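Local coordinates for variant surface glycoprotein MITAT 1.1 (Trypanosoma brucei brucei, PDB 5LY9) that forms, as the N-terminal part of one antigenically distinct variant, a coat on the parasite surface that helps it evade the host immune response, at residues T165-L170 against P244-A249; A329-E334 against T343-D348; R136-K139 against C145-S148. All blocks are in the same frame, centred on the assembly; numbering follows the deposited sequence.

Contact 1. Residues T165-L170 against P244-A249; sequences TGYPNL and PAWHEA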
ATOM      1  N   THR A 165      10.457  20.156   2.042  1.00 23.78           N
ATOM      2  CA  THR A 165      11.806  20.545   2.298  1.00 24.02           C
ATOM      3  C   THR A 165      12.514  19.628   3.267  1.00 22.63           C
ATOM      4  O   THR A 165      13.699  19.334   3.116  1.00 22.84           O
ATOM      5  CB  THR A 165      11.805  22.017   2.794  1.00 25.91           C
ATOM      6  OG1 THR A 165      11.252  22.825   1.714  1.00 27.12           O
ATOM      7  CG2 THR A 165      13.231  22.455   3.072  1.00 26.25           C
ATOM      8  N   GLY A 166      11.783  19.200   4.290  1.00 22.15           N
ATOM      9  CA  GLY A 166      12.382  18.378   5.313  1.00 20.63           C
ATOM     10  C   GLY A 166      11.546  18.323   6.578  1.00 20.49           C
ATOM     11  O   GLY A 166      10.362  18.282   6.510  1.00 21.18           O
ATOM     12  N   TYR A 167      12.206  18.298   7.699  1.00 21.13           N
ATOM     13  CA  TYR A 167      11.579  18.234   9.015  1.00 21.41           C
ATOM     14  C   TYR A 167      11.836  19.544   9.750  1.00 21.21           C
ATOM     15  O   TYR A 167      12.807  19.688  10.527  1.00 21.63           O
ATOM     16  CB  TYR A 167      12.160  17.066   9.825  1.00 21.13           C
ATOM     17  CG  TYR A 167      12.053  15.722   9.137  1.00 21.26           C
ATOM     18  CD1 TYR A 167      13.008  15.318   8.176  1.00 21.45           C
ATOM     19  CD2 TYR A 167      11.025  14.847   9.457  1.00 20.27           C
ATOM     20  CE1 TYR A 167      12.896  14.008   7.612  1.00 20.69           C
ATOM     21  CE2 TYR A 167      10.940  13.598   8.948  1.00 19.84           C
ATOM     22  CZ  TYR A 167      11.853  13.195   8.013  1.00 19.69           C
ATOM     23  OH  TYR A 167      11.682  11.928   7.493  1.00 18.61           O
ATOM     24  N   PRO A 168      10.983  20.524   9.503  1.00 21.46           N
ATOM     25  CA  PRO A 168      11.381  21.922   9.875  1.00 22.98           C
ATOM     26  C   PRO A 168      11.417  22.199  11.364  1.00 22.87           C
ATOM     27  O   PRO A 168      12.152  23.101  11.789  1.00 23.52           O
ATOM     28  CB  PRO A 168      10.285  22.784   9.236  1.00 22.74           C
ATOM     29  CG  PRO A 168       9.158  21.843   9.041  1.00 22.46           C
ATOM     30  CD  PRO A 168       9.776  20.531   8.671  1.00 20.81           C
ATOM     31  N   ASN A 169      10.669  21.429  12.149  1.00 22.25           N
ATOM     32  CA  ASN A 169      10.594  21.692  13.592  1.00 22.11           C
ATOM     33  C   ASN A 169      11.600  20.926  14.425  1.00 22.42           C
ATOM     34  O   ASN A 169      11.754  21.223  15.631  1.00 21.66           O
ATOM     35  CB  ASN A 169       9.163  21.526  14.080  1.00 22.69           C
ATOM     36  CG  ASN A 169       8.240  22.517  13.437  1.00 24.10           C
ATOM     37  OD1 ASN A 169       8.593  23.686  13.292  1.00 26.15           O
ATOM     38  ND2 ASN A 169       7.039  22.086  13.081  1.00 25.21           N
ATOM     39  N   LEU A 170      12.277  19.918  13.847  1.00 22.51           N
ATOM     40  CA  LEU A 170      13.336  19.235  14.558  1.00 22.38           C
ATOM     41  C   LEU A 170      14.508  20.110  14.766  1.00 22.99           C
ATOM     42  O   LEU A 170      15.015  20.778  13.837  1.00 23.11           O
ATOM     43  CB  LEU A 170      13.800  17.959  13.821  1.00 24.42           C
ATOM     44  CG  LEU A 170      12.744  16.862  13.644  1.00 27.86           C
ATOM     45  CD1 LEU A 170      13.402  15.551  13.248  1.00 27.91           C
ATOM     46  CD2 LEU A 170      11.729  16.612  14.696  1.00 29.16           C
ATOM     47  N   PRO A 244      19.335   7.158   6.922  1.00 23.54           N
ATOM     48  CA  PRO A 244      18.532   6.629   5.797  1.00 23.24           C
ATOM     49  C   PRO A 244      17.040   6.572   6.076  1.00 22.52           C
ATOM     50  O   PRO A 244      16.292   6.820   5.149  1.00 22.82           O
ATOM     51  CB  PRO A 244      19.096   5.220   5.524  1.00 24.05           C
ATOM     52  CG  PRO A 244      19.877   4.927   6.710  1.00 25.13           C
ATOM     53  CD  PRO A 244      20.410   6.207   7.290  1.00 25.34           C
ATOM     54  N   ALA A 245      16.587   6.125   7.238  1.00 21.26           N
ATOM     55  CA  ALA A 245      15.138   6.057   7.447  1.00 21.50           C
ATOM     56  C   ALA A 245      14.461   7.422   7.323  1.00 20.25           C
ATOM     57  O   ALA A 245      13.296   7.505   6.883  1.00 20.32           O
ATOM     58  CB  ALA A 245      14.786   5.417   8.774  1.00 21.60           C
ATOM     59  N   TRP A 246      15.166   8.492   7.734  1.00 19.54           N
ATOM     60  CA  TRP A 246      14.653   9.861   7.647  1.00 20.22           C
ATOM     61  C   TRP A 246      14.628  10.339   6.205  1.00 20.23           C
ATOM     62  O   TRP A 246      13.650  10.904   5.777  1.00 19.44           O
ATOM     63  CB  TRP A 246      15.499  10.811   8.476  1.00 20.92           C
ATOM     64  CG  TRP A 246      15.478  10.465   9.929  1.00 21.52           C
ATOM     65  CD1 TRP A 246      16.242   9.556  10.591  1.00 21.85           C
ATOM     66  CD2 TRP A 246      14.696  11.108  10.928  1.00 22.27           C
ATOM     67  NE1 TRP A 246      15.986   9.597  11.931  1.00 22.55           N
ATOM     68  CE2 TRP A 246      15.047  10.551  12.172  1.00 22.88           C
ATOM     69  CE3 TRP A 246      13.724  12.090  10.900  1.00 22.36           C
ATOM     70  CZ2 TRP A 246      14.422  10.961  13.381  1.00 23.47           C
ATOM     71  CZ3 TRP A 246      13.116  12.474  12.082  1.00 22.44           C
ATOM     72  CH2 TRP A 246      13.457  11.927  13.288  1.00 22.84           C
ATOM     73  N   HIS A 247      15.676  10.055   5.465  1.00 20.36           N
ATOM     74  CA  HIS A 247      15.668  10.373   4.045  1.00 21.12           C
ATOM     75  C   HIS A 247      14.554   9.603   3.343  1.00 20.70           C
ATOM     76  O   HIS A 247      13.858  10.183   2.510  1.00 21.45           O
ATOM     77  CB  HIS A 247      16.992   9.944   3.409  1.00 23.29           C
ATOM     78  CG  HIS A 247      17.063  10.295   1.967  1.00 24.21           C
ATOM     79  ND1 HIS A 247      16.492   9.522   1.001  1.00 26.02           N
ATOM     80  CD2 HIS A 247      17.522  11.401   1.346  1.00 25.88           C
ATOM     81  CE1 HIS A 247      16.653  10.103  -0.181  1.00 26.80           C
ATOM     82  NE2 HIS A 247      17.333  11.212  -0.006  1.00 25.10           N
ATOM     83  N   GLU A 248      14.358   8.314   3.689  1.00 19.42           N
ATOM     84  CA  GLU A 248      13.396   7.512   3.024  1.00 19.95           C
ATOM     85  C   GLU A 248      11.950   7.973   3.259  1.00 18.76           C
ATOM     86  O   GLU A 248      11.173   8.092   2.311  1.00 19.74           O
ATOM     87  CB  GLU A 248      13.554   6.035   3.416  1.00 19.86           C
ATOM     88  CG  GLU A 248      12.465   5.155   2.835  1.00 20.07           C
ATOM     89  CD  GLU A 248      12.479   4.993   1.312  1.00 21.67           C
ATOM     90  OE1 GLU A 248      13.395   5.448   0.613  1.00 22.45           O
ATOM     91  OE2 GLU A 248      11.539   4.375   0.808  1.00 22.17           O
ATOM     92  N   ALA A 249      11.575   8.308   4.503  1.00 19.08           N
ATOM     93  CA  ALA A 249      10.222   8.874   4.729  1.00 18.65           C
ATOM     94  C   ALA A 249      10.025  10.187   4.000  1.00 19.45           C
ATOM     95  O   ALA A 249       8.966  10.414   3.463  1.00 18.60           O
ATOM     96  CB  ALA A 249       9.911   9.051   6.179  1.00 19.20           C
TER

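Contact 2. Residues A329-E334 against T343-D348; sequences AGRTTE and TVELGD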
ATOM      1  N   ALA A 329     -31.344  -5.305 -18.616  1.00 32.31           N
ATOM      2  CA  ALA A 329     -30.529  -5.839 -17.543  1.00 32.66           C
ATOM      3  C   ALA A 329     -31.307  -6.034 -16.219  1.00 32.77           C
ATOM      4  O   ALA A 329     -30.758  -5.894 -15.124  1.00 34.77           O
ATOM      5  CB  ALA A 329     -29.303  -4.959 -17.340  1.00 30.78           C
ATOM      6  N   GLY A 330     -32.580  -6.373 -16.330  1.00 34.52           N
ATOM      7  CA  GLY A 330     -33.441  -6.611 -15.147  1.00 35.98           C
ATOM      8  C   GLY A 330     -33.746  -5.357 -14.341  1.00 36.21           C
ATOM      9  O   GLY A 330     -34.195  -5.469 -13.214  1.00 36.65           O
ATOM     10  N   ARG A 331     -33.476  -4.171 -14.902  1.00 33.70           N
ATOM     11  CA  ARG A 331     -33.686  -2.937 -14.171  1.00 36.11           C
ATOM     12  C   ARG A 331     -35.163  -2.696 -13.995  1.00 35.95           C
ATOM     13  O   ARG A 331     -35.928  -2.885 -14.905  1.00 36.89           O
ATOM     14  CB  ARG A 331     -32.974  -1.750 -14.843  1.00 33.75           C
ATOM     15  CG  ARG A 331     -31.467  -1.954 -14.848  1.00 32.93           C
ATOM     16  CD  ARG A 331     -30.745  -0.915 -15.690  1.00 31.75           C
ATOM     17  NE  ARG A 331     -30.885   0.380 -15.016  1.00 31.48           N
ATOM     18  CZ  ARG A 331     -30.114   0.822 -13.983  1.00 33.78           C
ATOM     19  NH1 ARG A 331     -29.095   0.102 -13.509  1.00 31.76           N
ATOM     20  NH2 ARG A 331     -30.390   1.986 -13.387  1.00 32.97           N
ATOM     21  N   THR A 332     -35.538  -2.256 -12.807  1.00 40.31           N
ATOM     22  CA  THR A 332     -36.965  -2.106 -12.412  1.00 44.22           C
ATOM     23  C   THR A 332     -37.580  -0.829 -12.936  1.00 44.64           C
ATOM     24  O   THR A 332     -38.767  -0.795 -13.225  1.00 46.99           O
ATOM     25  CB  THR A 332     -37.066  -2.137 -10.870  1.00 46.77           C
ATOM     26  OG1 THR A 332     -36.492  -3.369 -10.388  1.00 51.29           O
ATOM     27  CG2 THR A 332     -38.423  -2.102 -10.446  1.00 53.66           C
ATOM     28  N   THR A 333     -36.790   0.231 -13.049  1.00 44.33           N
ATOM     29  CA  THR A 333     -37.294   1.550 -13.459  1.00 44.20           C
ATOM     30  C   THR A 333     -36.372   2.194 -14.462  1.00 41.41           C
ATOM     31  O   THR A 333     -35.161   1.842 -14.511  1.00 38.24           O
ATOM     32  CB  THR A 333     -37.424   2.453 -12.234  1.00 47.82           C
ATOM     33  OG1 THR A 333     -36.160   2.552 -11.589  1.00 48.18           O
ATOM     34  CG2 THR A 333     -38.428   1.810 -11.236  1.00 50.60           C
ATOM     35  N   GLU A 334     -36.917   3.072 -15.295  1.00 38.94           N
ATOM     36  CA  GLU A 334     -36.102   3.774 -16.298  1.00 38.85           C
ATOM     37  C   GLU A 334     -35.155   4.739 -15.601  1.00 36.29           C
ATOM     38  O   GLU A 334     -35.450   5.197 -14.489  1.00 36.64           O
ATOM     39  CB  GLU A 334     -36.942   4.526 -17.288  1.00 41.73           C
ATOM     40  CG  GLU A 334     -37.531   5.781 -16.696  1.00 46.37           C
ATOM     41  CD  GLU A 334     -38.265   6.612 -17.715  1.00 51.06           C
ATOM     42  OE1 GLU A 334     -38.690   6.014 -18.722  1.00 54.76           O
ATOM     43  OE2 GLU A 334     -38.374   7.854 -17.503  1.00 57.29           O
ATOM     44  N   THR A 343     -20.245   0.815 -11.870  1.00 22.44           N
ATOM     45  CA  THR A 343     -19.639   0.117 -12.981  1.00 23.44           C
ATOM     46  C   THR A 343     -20.210  -1.247 -13.252  1.00 23.09           C
ATOM     47  O   THR A 343     -20.257  -1.662 -14.380  1.00 22.80           O
ATOM     48  CB  THR A 343     -18.105  -0.021 -12.889  1.00 24.26           C
ATOM     49  OG1 THR A 343     -17.787  -0.686 -11.698  1.00 25.00           O
ATOM     50  CG2 THR A 343     -17.453   1.358 -12.861  1.00 26.29           C
ATOM     51  N   VAL A 344     -20.599  -1.968 -12.228  1.00 23.98           N
ATOM     52  CA  VAL A 344     -21.194  -3.282 -12.443  1.00 22.51           C
ATOM     53  C   VAL A 344     -22.523  -3.132 -13.163  1.00 22.58           C
ATOM     54  O   VAL A 344     -22.813  -3.816 -14.171  1.00 22.66           O
ATOM     55  CB  VAL A 344     -21.395  -4.037 -11.080  1.00 23.35           C
ATOM     56  CG1 VAL A 344     -22.208  -5.289 -11.296  1.00 24.32           C
ATOM     57  CG2 VAL A 344     -20.048  -4.358 -10.542  1.00 23.57           C
ATOM     58  N   GLU A 345     -23.348  -2.221 -12.680  1.00 22.19           N
ATOM     59  CA  GLU A 345     -24.594  -1.925 -13.407  1.00 23.67           C
ATOM     60  C   GLU A 345     -24.405  -1.541 -14.842  1.00 23.82           C
ATOM     61  O   GLU A 345     -25.147  -2.006 -15.703  1.00 22.78           O
ATOM     62  CB  GLU A 345     -25.378  -0.781 -12.762  1.00 25.83           C
ATOM     63  CG  GLU A 345     -25.934  -1.180 -11.408  1.00 28.29           C
ATOM     64  CD  GLU A 345     -26.734  -0.071 -10.713  1.00 31.53           C
ATOM     65  OE1 GLU A 345     -27.153   0.916 -11.390  1.00 33.25           O
ATOM     66  OE2 GLU A 345     -26.888  -0.185  -9.421  1.00 35.38           O
ATOM     67  N   LEU A 346     -23.428  -0.678 -15.093  1.00 22.74           N
ATOM     68  CA  LEU A 346     -23.199  -0.202 -16.463  1.00 22.31           C
ATOM     69  C   LEU A 346     -22.720  -1.316 -17.359  1.00 21.95           C
ATOM     70  O   LEU A 346     -23.130  -1.432 -18.484  1.00 20.36           O
ATOM     71  CB  LEU A 346     -22.208   0.949 -16.471  1.00 21.78           C
ATOM     72  CG  LEU A 346     -22.864   2.207 -15.911  1.00 21.60           C
ATOM     73  CD1 LEU A 346     -21.765   3.192 -15.563  1.00 22.83           C
ATOM     74  CD2 LEU A 346     -23.882   2.891 -16.875  1.00 21.17           C
ATOM     75  N   GLY A 347     -21.823  -2.162 -16.830  1.00 21.65           N
ATOM     76  CA  GLY A 347     -21.410  -3.387 -17.516  1.00 20.61           C
ATOM     77  C   GLY A 347     -22.573  -4.299 -17.924  1.00 21.89           C
ATOM     78  O   GLY A 347     -22.597  -4.819 -19.051  1.00 21.85           O
ATOM     79  N   ASP A 348     -23.525  -4.502 -17.044  1.00 22.65           N
ATOM     80  CA  ASP A 348     -24.722  -5.279 -17.362  1.00 23.33           C
ATOM     81  C   ASP A 348     -25.534  -4.609 -18.514  1.00 23.91           C
ATOM     82  O   ASP A 348     -26.011  -5.286 -19.454  1.00 24.38           O
ATOM     83  CB  ASP A 348     -25.684  -5.330 -16.161  1.00 23.70           C
ATOM     84  CG  ASP A 348     -25.265  -6.288 -15.069  1.00 25.42           C
ATOM     85  OD1 ASP A 348     -24.240  -6.996 -15.150  1.00 25.07           O
ATOM     86  OD2 ASP A 348     -26.036  -6.293 -14.035  1.00 26.21           O
TER
HETATM   87  O   HOH W   1     -28.404  -4.900 -13.846  1.00 31.18           O
HETATM   88  O   HOH W   2     -27.868  -2.253 -14.564  1.00 32.81           O
HETATM   89  O   HOH W   3     -29.135   2.480 -11.035  1.00 42.60           O

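Contact 3. Residues R136-K139 against C145-S148; sequences RETK and CALS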
ATOM      1  N   ARG A 136       0.018  12.071  30.777  1.00 27.71           N
ATOM      2  CA  ARG A 136      -1.402  11.915  31.066  1.00 29.48           C
ATOM      3  C   ARG A 136      -2.064  11.285  29.863  1.00 29.93           C
ATOM      4  O   ARG A 136      -2.261  11.962  28.849  1.00 28.93           O
ATOM      5  CB  ARG A 136      -2.043  13.267  31.385  1.00 32.64           C
ATOM      6  CG  ARG A 136      -1.293  14.099  32.417  1.00 37.62           C
ATOM      7  CD  ARG A 136      -2.102  15.334  32.863  1.00 43.19           C
ATOM      8  NE  ARG A 136      -1.433  16.047  33.964  1.00 45.29           N
ATOM      9  CZ  ARG A 136      -0.352  16.817  33.820  1.00 49.44           C
ATOM     10  NH1 ARG A 136       0.224  17.021  32.633  1.00 50.12           N
ATOM     11  NH2 ARG A 136       0.185  17.368  34.896  1.00 53.30           N
ATOM     12  N   GLU A 137      -2.379   9.999  29.947  1.00 27.67           N
ATOM     13  CA  GLU A 137      -2.947   9.267  28.802  1.00 28.66           C
ATOM     14  C   GLU A 137      -2.009   9.384  27.628  1.00 26.60           C
ATOM     15  O   GLU A 137      -0.833   9.012  27.719  1.00 26.27           O
ATOM     16  CB  GLU A 137      -4.328   9.804  28.449  1.00 32.29           C
ATOM     17  CG  GLU A 137      -5.182  10.129  29.619  1.00 40.49           C
ATOM     18  CD  GLU A 137      -5.545   8.934  30.354  1.00 48.13           C
ATOM     19  OE1 GLU A 137      -5.889   7.958  29.641  1.00 61.63           O
ATOM     20  OE2 GLU A 137      -5.502   8.988  31.623  1.00 61.51           O
ATOM     21  N   THR A 138      -2.455   9.987  26.526  1.00 23.84           N
ATOM     22  CA  THR A 138      -1.633  10.027  25.309  1.00 24.30           C
ATOM     23  C   THR A 138      -0.739  11.259  25.222  1.00 23.12           C
ATOM     24  O   THR A 138       0.024  11.373  24.302  1.00 24.09           O
ATOM     25  CB  THR A 138      -2.534  10.035  24.090  1.00 24.47           C
ATOM     26  OG1 THR A 138      -3.453  11.129  24.182  1.00 24.56           O
ATOM     27  CG2 THR A 138      -3.221   8.703  23.976  1.00 27.08           C
ATOM     28  N   LYS A 139      -0.808  12.132  26.197  1.00 23.28           N
ATOM     29  CA  LYS A 139      -0.105  13.409  26.228  1.00 23.99           C
ATOM     30  C   LYS A 139       1.159  13.342  27.106  1.00 24.44           C
ATOM     31  O   LYS A 139       1.152  12.687  28.162  1.00 23.99           O
ATOM     32  CB  LYS A 139      -0.989  14.469  26.857  1.00 27.00           C
ATOM     33  CG  LYS A 139      -2.271  14.761  26.115  1.00 28.93           C
ATOM     34  CD  LYS A 139      -3.194  15.653  26.917  1.00 31.03           C
ATOM     35  CE  LYS A 139      -3.713  15.183  28.268  1.00 34.69           C
ATOM     36  NZ  LYS A 139      -4.692  14.167  28.036  1.00 37.10           N
ATOM     37  N   CYS A 145       1.457  12.738  22.341  1.00 21.28           N
ATOM     38  CA  CYS A 145       2.601  11.864  22.112  1.00 21.37           C
ATOM     39  C   CYS A 145       2.225  10.399  22.366  1.00 21.47           C
ATOM     40  O   CYS A 145       2.687   9.786  23.356  1.00 22.70           O
ATOM     41  CB  CYS A 145       3.739  12.322  23.003  1.00 22.41           C
ATOM     42  SG  CYS A 145       5.365  11.826  22.384  1.00 25.02           S
ATOM     43  N   ALA A 146       1.395   9.866  21.481  1.00 21.84           N
ATOM     44  CA  ALA A 146       0.877   8.523  21.649  1.00 24.25           C
ATOM     45  C   ALA A 146       1.946   7.681  20.955  1.00 24.72           C
ATOM     46  O   ALA A 146       2.122   7.735  19.692  1.00 30.05           O
ATOM     47  CB  ALA A 146      -0.482   8.315  21.021  1.00 24.30           C
ATOM     48  N   LEU A 147       2.560   6.830  21.728  1.00 24.25           N
ATOM     49  CA  LEU A 147       3.662   5.980  21.117  1.00 23.12           C
ATOM     50  C   LEU A 147       2.964   4.687  20.644  1.00 23.00           C
ATOM     51  O   LEU A 147       3.200   3.580  21.146  1.00 24.53           O
ATOM     52  CB  LEU A 147       4.686   5.741  22.148  1.00 22.72           C
ATOM     53  CG  LEU A 147       5.215   7.010  22.770  1.00 23.33           C
ATOM     54  CD1 LEU A 147       6.242   6.755  23.845  1.00 22.63           C
ATOM     55  CD2 LEU A 147       5.832   7.901  21.693  1.00 23.54           C
ATOM     56  N   SER A 148       2.064   4.886  19.677  1.00 22.34           N
ATOM     57  CA  SER A 148       1.247   3.818  19.151  1.00 22.97           C
ATOM     58  C   SER A 148       0.869   4.126  17.727  1.00 22.57           C
ATOM     59  O   SER A 148       0.977   5.278  17.306  1.00 24.45           O
ATOM     60  CB  SER A 148      -0.063   3.633  19.979  1.00 23.75           C
ATOM     61  OG  SER A 148      -0.801   4.835  20.009  1.00 24.22           O
TER

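Contact 1. Residues T165-L170 against P244-A249
Tyr167 and Trp246 carry both the polar and the aromatic part of this buried contact, which joins a loop to the start of helix 244-254. The hydrogen bond runs from Tyr167 OH to the Trp246 backbone O over 2.8 Å. Tyr167 OH lies in the plane of that carbonyl, on a lone pair, with a C=O...OH angle of 121°. Trp246 O in turn sits at the edge of the phenol ring, in its plane. Ala249 CB, nearly one turn further along the helix, rests 3.6 Å from Tyr167 OH.

The aromatic part is a T-shaped stack. Trp246 turns the edge of its six-membered ring to one face of Tyr167, with the planes at 77° and the centroids 5.1 Å apart. Trp246 CE3 does the touching: it stands 3.6 Å from Tyr167 CZ, offset toward the rim of the phenol. Tyr167 has its CG anti to the carbonyl carbon (chi1 -56°), which carries the ring toward the helix.

Apolar contact comes from Leu170, whose CD1 meets the indole from the direction opposite to the helix. It approaches obliquely, tightly against Trp246 CZ3 at 3.3 Å. A type I beta turn from Tyr167 to Leu170 sends both side chains toward the helix, although its closing bond, Leu170 N to Tyr167 O, is weak. Leu17 of helix 8-21 and Leu101 of helix 62-114 touch both aromatic residues, and the ring of Tyr217 also meets Trp246.

Each ring thus has its polar end paired with a backbone carbonyl, Tyr167 OH with Trp246 O and Trp246 NE1 with Leu214 O; together with the edge-to-face pair, these bonds probably fix how the two rings are turned.

Contact 2. Residues A329-E334 against T343-D348
Ala329 and Asp348 mark the closest backbone approach, 5.8 Å between their CA atoms, where an irregular loop meets helix 343-367. The loop connects strands 323-324 and 335-336 of a small antiparallel two-stranded sheet. Ala329 and Gly330 both have positive phi, and Arg331 after them is extended. The helical segment is the first part of helix 343-367; Asp348 points at the loop, while Glu345, three residues earlier, reaches it with the end of its chain.

Arg331 and Glu345 form the salt bridge, their side chains crossing at about a right angle. Arg331 NH1 donates to Glu345 OE1 over 3.0 Å in a nearly straight bond, 168° at the hydrogen. The oxygen lies almost in the guanidinium plane, yet it is approached from above its own carboxylate, 53° out of plane. The match is therefore one-pronged, not a flat bidentate pair. A bend at chi3 (68°) brings the guanidinium edge to the acid. Ile340 touches both side chains.

Water thickens this polar seam. One molecule accepts from Arg331 NH1 at 2.9 Å and donates to the Glu345 backbone O at 3.0 Å, so NH1 is tied to Glu345 both directly, at OE1, and through water, at its backbone O. Another accepts from Arg331 NH2 at 2.7 Å; its very short approach to Glu345 OE1 is doubtful.

At Asp348 the carbon part of the side chain also packs, with Ala329 CB 3.8 Å from Asp348 CB. The Asp348 carboxylate serves the dimer too, through a salt bridge of OD2 with Arg74 of the second subunit, while Leu280 of that subunit packs on the same side chain. A further water donates to Ala329 O at 2.9 Å and to that same Asp348 OD2 at 2.8 Å.

Contact 3. Residues R136-K139 against C145-S148
Thr138 O and Cys145 N make the tight part of the contact, a hydrogen bond of 2.8 Å. The N-H points well at the oxygen, 155° at the hydrogen, and the donor lies in the carbonyl plane with a C=O...N angle of 156°. Cys145 O also lies close to Thr138 O, 3.2 Å, two acceptors with no bond between them; Cys145 O is hydrogen-bonded to Arg135 NH2. The Cys145 sulfur extends anti to its backbone N (chi1 -156°) into the disulfide with Cys15 of helix 8-21, and its side chain packs on Leu109 of helix 62-114.

Residues 136-139 form the type II' beta turn of a hairpin, closed by two backbone hydrogen bonds, Arg136 N to Lys139 O and Lys139 N to Arg136 O, with Glu137 taking the positive phi. Strand 143-144 then pairs with 139-140 to complete a three-stranded antiparallel meander, and Cys145 leaves it beside the turn.

Toward the solvent side the packing is lighter: Thr138 and Ala146, both partly exposed, touch through Thr138 CG2 and Ala146 CB at 4.0 Å, while Thr138 OG1 is hydrogen-bonded to Glu144 OE1. Lys139 sets out away from the other segment, and its NZ curls back to Arg136 O at a weak 3.4 Å. Beyond Ala146 the chain bends in an inverse gamma turn centred on Leu147, whose side chain lies on Asp106, Asn110 and Glu113 of helix 62-114.

From the N terminus, after the long helices 24-55 and 62-114, contact 3 comes first. It closes a loop of five residues and ties a small hairpin to the strand exit held by the disulfide to helix 8-21. Contact 1 then closes a far longer loop, 73 residues between its segments, and joins the chain before strand 173-174 to helix 244-254. Contact 2 follows, spanning eight residues and seating a hairpin loop on helix 343-367 beside the second subunit. The three are in series, so none nests or crosses. Contacts 1 and 3, both against helix 62-114, have centres about 22 Å apart; the centre of contact 2 lies about 50 Å from each of theirs.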